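Local coordinates for DNA polymerase (Pyrobaculum calidifontis, PDB 5MDN), which probably catalyses template-directed DNA synthesis, adding deoxyribonucleotides from their triphosphates to a growing strand with release of diphosphate, as a family B polymerase, at residues K94-A99 with E110-Y115; M188-T193 with R331-D336; V309-H314 with R326-R331. All coordinates share one frame; numbering follows the deposited sequence.

Interaction 1: K94-A99 with E110-Y115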
loop_
_atom_site.group_PDB
_atom_site.type_symbol
_atom_site.label_atom_id
_atom_site.label_comp_id
_atom_site.label_asym_id
_atom_site.label_seq_id
_atom_site.Cartn_x
_atom_site.Cartn_y
_atom_site.Cartn_z
ATOM N N LYS A 94 -15.652 -19.565 18.996
ATOM C CA LYS A 94 -16.522 -20.593 19.559
ATOM C C LYS A 94 -17.850 -20.002 20.008
ATOM O O LYS A 94 -18.912 -20.593 19.779
ATOM C CB LYS A 94 -15.820 -21.294 20.723
ATOM C CG LYS A 94 -14.604 -22.109 20.316
ATOM C CD LYS A 94 -14.038 -22.881 21.495
ATOM C CE LYS A 94 -13.300 -21.963 22.459
ATOM N NZ LYS A 94 -12.624 -22.729 23.546
ATOM N N LEU A 95 -17.811 -18.834 20.650
ATOM C CA LEU A 95 -19.040 -18.212 21.128
ATOM C C LEU A 95 -19.850 -17.628 19.977
ATOM O O LEU A 95 -21.083 -17.665 20.003
ATOM C CB LEU A 95 -18.711 -17.138 22.161
ATOM C CG LEU A 95 -17.979 -17.671 23.392
ATOM C CD1 LEU A 95 -17.304 -16.548 24.150
ATOM C CD2 LEU A 95 -18.944 -18.416 24.297
ATOM N N ARG A 96 -19.175 -17.077 18.963
ATOM C CA ARG A 96 -19.874 -16.547 17.794
ATOM C C ARG A 96 -20.732 -17.616 17.126
ATOM O O ARG A 96 -21.933 -17.419 16.906
ATOM C CB ARG A 96 -18.868 -15.970 16.797
ATOM C CG ARG A 96 -19.420 -15.829 15.387
ATOM C CD ARG A 96 -18.449 -15.104 14.471
ATOM N NE ARG A 96 -18.872 -15.170 13.074
ATOM C CZ ARG A 96 -18.613 -14.231 12.170
ATOM N NH1 ARG A 96 -17.942 -13.141 12.518
ATOM N NH2 ARG A 96 -19.034 -14.377 10.922
ATOM N N GLU A 97 -20.125 -18.754 16.785
ATOM C CA GLU A 97 -20.859 -19.810 16.097
ATOM C C GLU A 97 -21.936 -20.411 16.992
ATOM O O GLU A 97 -23.061 -20.659 16.541
ATOM C CB GLU A 97 -19.887 -20.886 15.622
ATOM C CG GLU A 97 -18.900 -20.400 14.571
ATOM C CD GLU A 97 -17.699 -21.316 14.431
ATOM O OE1 GLU A 97 -17.558 -22.242 15.259
ATOM O OE2 GLU A 97 -16.900 -21.112 13.492
ATOM N N ALA A 98 -21.606 -20.662 18.261
ATOM C CA ALA A 98 -22.585 -21.219 19.189
ATOM C C ALA A 98 -23.751 -20.264 19.413
ATOM O O ALA A 98 -24.896 -20.702 19.575
ATOM C CB ALA A 98 -21.915 -21.561 20.518
ATOM N N ALA A 99 -23.475 -18.954 19.455
ATOM C CA ALA A 99 -24.521 -17.970 19.731
ATOM C C ALA A 99 -25.692 -18.100 18.766
ATOM O O ALA A 99 -26.852 -17.958 19.168
ATOM C CB ALA A 99 -23.947 -16.555 19.672
ATOM N N GLU A 110 -19.849 -7.755 14.720
ATOM C CA GLU A 110 -18.593 -7.266 15.297
ATOM C C GLU A 110 -17.863 -8.341 16.097
ATOM O O GLU A 110 -17.203 -8.043 17.096
ATOM C CB GLU A 110 -18.819 -6.023 16.163
ATOM C CG GLU A 110 -19.494 -4.873 15.440
ATOM C CD GLU A 110 -19.410 -3.573 16.215
ATOM O OE1 GLU A 110 -18.664 -3.524 17.216
ATOM O OE2 GLU A 110 -20.086 -2.600 15.821
ATOM N N ALA A 111 -17.965 -9.595 15.670
ATOM C CA ALA A 111 -17.262 -10.684 16.331
ATOM C C ALA A 111 -15.844 -10.891 15.814
ATOM O O ALA A 111 -15.070 -11.613 16.451
ATOM C CB ALA A 111 -18.053 -11.985 16.179
ATOM N N ASP A 112 -15.486 -10.283 14.683
ATOM C CA ASP A 112 -14.198 -10.509 14.039
ATOM C C ASP A 112 -13.280 -9.291 14.120
ATOM O O ASP A 112 -12.431 -9.091 13.248
ATOM C CB ASP A 112 -14.398 -10.919 12.582
ATOM C CG ASP A 112 -15.102 -9.853 11.770
ATOM O OD1 ASP A 112 -15.952 -9.135 12.339
ATOM O OD2 ASP A 112 -14.801 -9.729 10.564
ATOM N N ILE A 113 -13.432 -8.467 15.151
ATOM C CA ILE A 113 -12.593 -7.285 15.319
ATOM C C ILE A 113 -11.427 -7.672 16.220
ATOM O O ILE A 113 -11.631 -8.116 17.355
ATOM C CB ILE A 113 -13.385 -6.104 15.907
ATOM C CG1 ILE A 113 -14.202 -5.365 14.832
ATOM C CG2 ILE A 113 -12.451 -5.122 16.607
ATOM C CD1 ILE A 113 -15.258 -6.192 14.133
ATOM N N ARG A 114 -10.203 -7.526 15.711
ATOM C CA ARG A 114 -9.032 -7.943 16.470
ATOM C C ARG A 114 -8.919 -7.135 17.760
ATOM O O ARG A 114 -9.251 -5.948 17.807
ATOM C CB ARG A 114 -7.760 -7.830 15.622
ATOM C CG ARG A 114 -7.283 -6.436 15.316
ATOM C CD ARG A 114 -6.064 -6.498 14.398
ATOM N NE ARG A 114 -6.427 -6.882 13.036
ATOM C CZ ARG A 114 -6.294 -6.090 11.977
ATOM N NH1 ARG A 114 -5.796 -4.870 12.121
ATOM N NH2 ARG A 114 -6.659 -6.515 10.775
ATOM N N TYR A 115 -8.461 -7.811 18.814
ATOM C CA TYR A 115 -8.684 -7.350 20.181
ATOM C C TYR A 115 -8.055 -5.984 20.444
ATOM O O TYR A 115 -8.714 -5.085 20.979
ATOM C CB TYR A 115 -8.157 -8.401 21.159
ATOM C CG TYR A 115 -8.318 -8.046 22.618
ATOM C CD1 TYR A 115 -9.580 -7.890 23.178
ATOM C CD2 TYR A 115 -7.213 -7.915 23.448
ATOM C CE1 TYR A 115 -9.736 -7.578 24.514
ATOM C CE2 TYR A 115 -7.362 -7.610 24.788
ATOM C CZ TYR A 115 -8.623 -7.442 25.315
ATOM O OH TYR A 115 -8.769 -7.136 26.649
#
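Arg-96, on helix 92-100, stretches its side chain over the methyl of Ala-111, in the loop that follows strand 105-109, and this apolar touch is the main part of the contact. The nearest approach is between Arg-96 CD and Ala-111 CB, 3.6 Å apart. Further back, Arg-96 CB lies 4.1 Å from the same Ala-111 CB, so the aliphatic stem runs past the methyl rather than ending on it. CG stands opposite the backbone N (chi1 160°), and the chain stays extended to NE, which carries the guanidinium on toward Asp-112. There Arg-96 NH1 reaches 3.8 Å from Ala-111 CB and 4.2 Å from Asp-112 CB, meeting both methyl and methylene obliquely in van der Waals contact. An alanine suits this place: the CA atoms of Arg-96 and Ala-111 are 6.6 Å apart, an interval its methyl and the arginine stem fill.

Between the charges the fit is looser. The guanidinium and the carboxylate of Asp-112 are turned 75° against each other, and their charged atoms do not form a salt bridge. The stronger polar partner of Asp-112 is Arg-392, although the placement of the carboxylate oxygen OD1 that makes this salt bridge is less certain. Arg-96 may add a weak, longer-range attraction to this carboxylate.

Beneath the pair, Phe-42 of strand 41-46 receives Ala-111 as well as Leu-95 and Ala-99 from the inner side of the helix. The apolar residues thus face the sheet, while arginine, with its long stem and charged end, suits the partly exposed margin. The order strand, helix, two strands, helix, strand is that of a ferredoxin-like fold, in which this contact ties the second helix to the chain leaving the last strand, an edge of the four-stranded antiparallel sheet.

Interaction 2: M188-T193 with R331-D336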
loop_
_atom_site.group_PDB
_atom_site.type_symbol
_atom_site.label_atom_id
_atom_site.label_comp_id
_atom_site.label_asym_id
_atom_site.label_seq_id
_atom_site.Cartn_x
_atom_site.Cartn_y
_atom_site.Cartn_z
ATOM N N MET A 188 25.742 -9.488 3.425
ATOM C CA MET A 188 25.948 -8.133 3.911
ATOM C C MET A 188 24.650 -7.597 4.495
ATOM O O MET A 188 23.555 -7.969 4.065
ATOM C CB MET A 188 26.436 -7.196 2.795
ATOM C CG MET A 188 27.941 -7.185 2.579
ATOM S SD MET A 188 28.415 -6.022 1.284
ATOM C CE MET A 188 30.188 -5.944 1.524
ATOM N N LEU A 189 24.787 -6.719 5.485
ATOM C CA LEU A 189 23.634 -6.057 6.092
ATOM C C LEU A 189 24.077 -4.668 6.528
ATOM O O LEU A 189 24.891 -4.540 7.447
ATOM C CB LEU A 189 23.094 -6.861 7.273
ATOM C CG LEU A 189 21.738 -6.478 7.875
ATOM C CD1 LEU A 189 21.096 -7.692 8.531
ATOM C CD2 LEU A 189 21.867 -5.345 8.881
ATOM N N ALA A 190 23.545 -3.638 5.879
ATOM C CA ALA A 190 23.831 -2.262 6.249
ATOM C C ALA A 190 22.698 -1.680 7.082
ATOM O O ALA A 190 21.539 -2.084 6.960
ATOM C CB ALA A 190 24.052 -1.389 5.014
ATOM N N VAL A 191 23.050 -0.722 7.935
ATOM C CA VAL A 191 22.086 0.034 8.721
ATOM C C VAL A 191 22.436 1.512 8.620
ATOM O O VAL A 191 23.615 1.879 8.552
ATOM C CB VAL A 191 22.052 -0.421 10.198
ATOM C CG1 VAL A 191 21.631 -1.879 10.304
ATOM C CG2 VAL A 191 23.411 -0.212 10.861
ATOM N N LYS A 192 21.408 2.357 8.583
ATOM C CA LYS A 192 21.581 3.801 8.610
ATOM C C LYS A 192 20.527 4.387 9.536
ATOM O O LYS A 192 19.406 3.879 9.619
ATOM C CB LYS A 192 21.478 4.414 7.205
ATOM C CG LYS A 192 21.900 5.875 7.131
ATOM C CD LYS A 192 21.931 6.382 5.698
ATOM C CE LYS A 192 22.093 7.894 5.650
ATOM N NZ LYS A 192 23.453 8.330 6.068
ATOM N N THR A 193 20.893 5.462 10.228
ATOM C CA THR A 193 20.127 5.950 11.364
ATOM C C THR A 193 19.849 7.437 11.206
ATOM O O THR A 193 20.552 8.154 10.490
ATOM C CB THR A 193 20.859 5.716 12.697
ATOM O OG1 THR A 193 21.911 6.678 12.843
ATOM C CG2 THR A 193 21.454 4.319 12.753
ATOM N N ARG A 331 29.205 -0.643 -1.742
ATOM C CA ARG A 331 28.609 0.645 -2.082
ATOM C C ARG A 331 27.225 0.477 -2.693
ATOM O O ARG A 331 26.363 1.350 -2.528
ATOM C CB ARG A 331 29.533 1.428 -3.012
ATOM C CG ARG A 331 29.055 2.842 -3.253
ATOM C CD ARG A 331 30.143 3.839 -2.911
ATOM N NE ARG A 331 29.589 5.158 -2.616
ATOM C CZ ARG A 331 30.217 6.092 -1.909
ATOM N NH1 ARG A 331 31.429 5.857 -1.420
ATOM N NH2 ARG A 331 29.636 7.262 -1.688
ATOM N N TYR A 332 26.994 -0.628 -3.402
ATOM C CA TYR A 332 25.638 -0.967 -3.818
ATOM C C TYR A 332 24.723 -1.089 -2.605
ATOM O O TYR A 332 23.596 -0.580 -2.606
ATOM C CB TYR A 332 25.653 -2.266 -4.626
ATOM C CG TYR A 332 24.284 -2.803 -4.993
ATOM C CD1 TYR A 332 23.548 -2.242 -6.030
ATOM C CD2 TYR A 332 23.736 -3.881 -4.309
ATOM C CE1 TYR A 332 22.298 -2.734 -6.366
ATOM C CE2 TYR A 332 22.490 -4.379 -4.639
ATOM C CZ TYR A 332 21.776 -3.802 -5.669
ATOM O OH TYR A 332 20.535 -4.292 -6.003
ATOM N N VAL A 333 25.194 -1.774 -1.561
ATOM C CA VAL A 333 24.403 -1.928 -0.345
ATOM C C VAL A 333 24.230 -0.584 0.360
ATOM O O VAL A 333 23.153 -0.284 0.889
ATOM C CB VAL A 333 25.051 -2.986 0.568
ATOM C CG1 VAL A 333 24.455 -2.939 1.953
ATOM C CG2 VAL A 333 24.895 -4.369 -0.034
ATOM N N LEU A 334 25.278 0.250 0.372
ATOM C CA LEU A 334 25.159 1.562 1.008
ATOM C C LEU A 334 24.198 2.467 0.247
ATOM O O LEU A 334 23.412 3.197 0.860
ATOM C CB LEU A 334 26.525 2.242 1.131
ATOM C CG LEU A 334 27.430 1.937 2.329
ATOM C CD1 LEU A 334 26.658 2.087 3.635
ATOM C CD2 LEU A 334 28.072 0.571 2.237
ATOM N N ASP A 335 24.248 2.439 -1.086
ATOM C CA ASP A 335 23.304 3.231 -1.866
ATOM C C ASP A 335 21.872 2.752 -1.668
ATOM O O ASP A 335 20.932 3.548 -1.772
ATOM C CB ASP A 335 23.686 3.199 -3.345
ATOM C CG ASP A 335 24.917 4.033 -3.646
ATOM O OD1 ASP A 335 25.214 4.959 -2.859
ATOM O OD2 ASP A 335 25.588 3.769 -4.666
ATOM N N ASP A 336 21.683 1.460 -1.392
ATOM C CA ASP A 336 20.357 0.960 -1.044
ATOM C C ASP A 336 19.858 1.580 0.256
ATOM O O ASP A 336 18.776 2.177 0.302
ATOM C CB ASP A 336 20.381 -0.566 -0.939
ATOM C CG ASP A 336 20.293 -1.250 -2.290
ATOM O OD1 ASP A 336 19.806 -0.616 -3.248
ATOM O OD2 ASP A 336 20.702 -2.425 -2.393
#
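Val-333 is where helix 326-356 meets strand 186-193, fitting its two methyls against Ala-190 and Met-188. A near-trans chi1 (167°) sends Val-333 CG1 to within 3.5 Å of Ala-190 CB and leaves CG2 for Met-188, whose SD lies 4.1 Å from it; the thioether arrives on an extended chain that crosses the valine at a slant. A branched residue thus fills two directions at once, and the small Ala-190 lets the helix come close: CA of Ala-190 is 6.6 Å from CA of Leu-334. Leu-189 and Val-191 point to the other side of the sheet, onto helix 209-222. The mixed sheet, with helices on both faces, is the RNase H-like core of the 3'-5' exonuclease domain. Ala-190 is hydrogen-bonded through its backbone to Asp-169, a magnesium ligand of this protein, whose side chain is about 4 Å from that of Val-333. Leu-334 packs on Glu-198 and Val-200 of strand 198-202. Asp-335 faces the loop, with a weak hydrogen bond to Val-309 N. Asp-336 OD2 sits 3.5 Å above the ring plane of Tyr-332, toward its rim, and close to the like-charged OD2 of Asp-169, while OD1 forms a salt bridge with Arg-308; this tyrosine and aspartate, four residues apart, match the Exo III motif.

Interaction 3: V309-H314 with R326-R331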
loop_
_atom_site.group_PDB
_atom_site.type_symbol
_atom_site.label_atom_id
_atom_site.label_comp_id
_atom_site.label_asym_id
_atom_site.label_seq_id
_atom_site.Cartn_x
_atom_site.Cartn_y
_atom_site.Cartn_z
ATOM N N VAL A 309 25.896 3.275 -7.942
ATOM C CA VAL A 309 26.372 1.949 -8.306
ATOM C C VAL A 309 25.180 1.014 -8.463
ATOM O O VAL A 309 24.238 1.039 -7.659
ATOM C CB VAL A 309 27.358 1.435 -7.243
ATOM C CG1 VAL A 309 27.836 0.036 -7.579
ATOM C CG2 VAL A 309 28.534 2.390 -7.103
ATOM N N LEU A 310 25.220 0.170 -9.492
ATOM C CA LEU A 310 24.123 -0.752 -9.781
ATOM C C LEU A 310 24.692 -2.116 -10.146
ATOM O O LEU A 310 25.359 -2.262 -11.175
ATOM C CB LEU A 310 23.234 -0.222 -10.905
ATOM C CG LEU A 310 22.266 0.900 -10.531
ATOM C CD1 LEU A 310 21.503 1.372 -11.755
ATOM C CD2 LEU A 310 21.306 0.414 -9.459
ATOM N N ILE A 311 24.425 -3.107 -9.302
ATOM C CA ILE A 311 24.805 -4.495 -9.558
ATOM C C ILE A 311 23.573 -5.243 -10.056
ATOM O O ILE A 311 22.470 -5.037 -9.524
ATOM C CB ILE A 311 25.388 -5.162 -8.298
ATOM C CG1 ILE A 311 26.886 -4.873 -8.132
ATOM C CG2 ILE A 311 25.134 -6.668 -8.298
ATOM C CD1 ILE A 311 27.234 -3.429 -7.929
ATOM N N PRO A 312 23.696 -6.107 -11.067
ATOM C CA PRO A 312 22.590 -7.022 -11.380
ATOM C C PRO A 312 22.306 -7.932 -10.198
ATOM O O PRO A 312 23.124 -8.790 -9.855
ATOM C CB PRO A 312 23.102 -7.800 -12.600
ATOM C CG PRO A 312 24.589 -7.654 -12.561
ATOM C CD PRO A 312 24.854 -6.305 -11.955
ATOM N N GLY A 313 21.146 -7.728 -9.563
ATOM C CA GLY A 313 20.856 -8.374 -8.292
ATOM C C GLY A 313 21.076 -9.873 -8.279
ATOM O O GLY A 313 21.449 -10.440 -7.248
ATOM N N HIS A 314 20.834 -10.542 -9.404
ATOM C CA HIS A 314 21.016 -11.987 -9.467
ATOM C C HIS A 314 22.473 -12.426 -9.352
ATOM O O HIS A 314 22.730 -13.638 -9.371
ATOM C CB HIS A 314 20.411 -12.529 -10.763
ATOM C CG HIS A 314 21.113 -12.066 -12.003
ATOM N ND1 HIS A 314 21.884 -12.905 -12.778
ATOM C CD2 HIS A 314 21.152 -10.855 -12.606
ATOM C CE1 HIS A 314 22.369 -12.230 -13.804
ATOM N NE2 HIS A 314 21.942 -10.983 -13.721
ATOM N N ARG A 326 34.074 -6.999 -4.373
ATOM C CA ARG A 326 33.430 -6.839 -3.069
ATOM C C ARG A 326 33.271 -5.375 -2.674
ATOM O O ARG A 326 32.175 -5.001 -2.219
ATOM C CB ARG A 326 34.192 -7.641 -2.007
ATOM C CG ARG A 326 33.287 -8.400 -1.035
ATOM C CD ARG A 326 34.071 -8.924 0.163
ATOM N NE ARG A 326 34.827 -10.139 -0.137
ATOM C CZ ARG A 326 34.793 -11.243 0.605
ATOM N NH1 ARG A 326 34.052 -11.285 1.702
ATOM N NH2 ARG A 326 35.513 -12.302 0.261
ATOM N N PRO A 327 34.284 -4.504 -2.794
ATOM C CA PRO A 327 34.092 -3.110 -2.354
ATOM C C PRO A 327 33.025 -2.359 -3.134
ATOM O O PRO A 327 32.484 -1.374 -2.616
ATOM C CB PRO A 327 35.478 -2.480 -2.556
ATOM C CG PRO A 327 36.140 -3.342 -3.566
ATOM C CD PRO A 327 35.665 -4.725 -3.261
ATOM N N THR A 328 32.701 -2.783 -4.355
ATOM C CA THR A 328 31.609 -2.157 -5.089
ATOM C C THR A 328 30.263 -2.782 -4.746
ATOM O O THR A 328 29.230 -2.114 -4.870
ATOM C CB THR A 328 31.866 -2.220 -6.602
ATOM O OG1 THR A 328 31.284 -1.072 -7.235
ATOM C CG2 THR A 328 31.267 -3.475 -7.220
ATOM N N LEU A 329 30.253 -4.051 -4.326
ATOM C CA LEU A 329 29.034 -4.637 -3.782
ATOM C C LEU A 329 28.640 -3.961 -2.477
ATOM O O LEU A 329 27.450 -3.864 -2.161
ATOM C CB LEU A 329 29.220 -6.139 -3.565
ATOM C CG LEU A 329 28.039 -6.899 -2.951
ATOM C CD1 LEU A 329 26.847 -6.908 -3.897
ATOM C CD2 LEU A 329 28.443 -8.316 -2.571
ATOM N N MET A 330 29.626 -3.481 -1.715
ATOM C CA MET A 330 29.329 -2.740 -0.495
ATOM C C MET A 330 28.640 -1.420 -0.813
ATOM O O MET A 330 27.584 -1.109 -0.251
ATOM C CB MET A 330 30.621 -2.494 0.285
ATOM C CG MET A 330 30.420 -2.096 1.734
ATOM S SD MET A 330 31.979 -1.696 2.542
ATOM C CE MET A 330 31.767 -2.528 4.112
ATOM N N ARG A 331 29.205 -0.643 -1.742
ATOM C CA ARG A 331 28.609 0.645 -2.082
ATOM C C ARG A 331 27.225 0.477 -2.693
ATOM O O ARG A 331 26.363 1.350 -2.528
ATOM C CB ARG A 331 29.533 1.428 -3.012
ATOM C CG ARG A 331 29.055 2.842 -3.253
ATOM C CD ARG A 331 30.143 3.839 -2.911
ATOM N NE ARG A 331 29.589 5.158 -2.616
ATOM C CZ ARG A 331 30.217 6.092 -1.909
ATOM N NH1 ARG A 331 31.429 5.857 -1.420
ATOM N NH2 ARG A 331 29.636 7.262 -1.688
#
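Val-309 and Ile-311 lie in an extended run of loop that passes across the start of helix 326-356, the paired residues going in opposite chain order: the CA atoms of Val-309 and Arg-331 are 6.7 Å apart, and those of Ile-311 and Leu-329 7.2 Å. The extended backbone directs Val-309 and Ile-311 at the helix and Leu-310 away from it. Val-309 straddles two helical residues. Its CG1 lies 3.6 Å from Thr-328 OG1 and 3.7 Å from Thr-328 O, a van der Waals touch of a methyl on polar atoms. CG2 meets the stem of Arg-331, 3.9 Å from its CG, the two side chains crossing at about a right angle; the arginine's aliphatic part packs here, while the chain bends at chi2 (125°) on its way to the guanidinium. Ile-311 slants across Thr-328 with its long branch, CD1 lying 4.1 Å from Thr-328 CG2. A threonine suits this partly exposed spot, since its methyl serves Ile-311 while its hydroxyl borders Val-309. Tyr-319 of helix 316-320 touches Ile-311, Thr-328 and Leu-329, covering this junction, and Tyr-332, one turn along the long helix, also packs on Ile-311. Met-330 turns instead to Val-200 and Glu-202 of strand 198-202, so the helix start lies between the exonuclease sheet and the 309-314 loop.

Overall arrangement
Interactions 2 and 3 use the same helix, 326-356, with centres about 11 Å apart; their helical segments overlap at Arg-331, which makes contact only in interaction 3, and the strand of the exonuclease sheet and the 309-314 loop meet different residues of the helix. Interaction 2 is buried and purely apolar, beside the metal-binding Asp-169, whereas interaction 3 is only partly buried and mixes methyls with a hydroxyl, a carbonyl and an arginine stem. Tyr-332 and Asp-335 connect them by touching the loop. Interaction 1 stands apart, its centre 45 Å from that of interaction 2 and 51 Å from that of interaction 3: a surface contact within an N-terminal ferredoxin-like unit, where an arginine covers an alanine and lies near an aspartate.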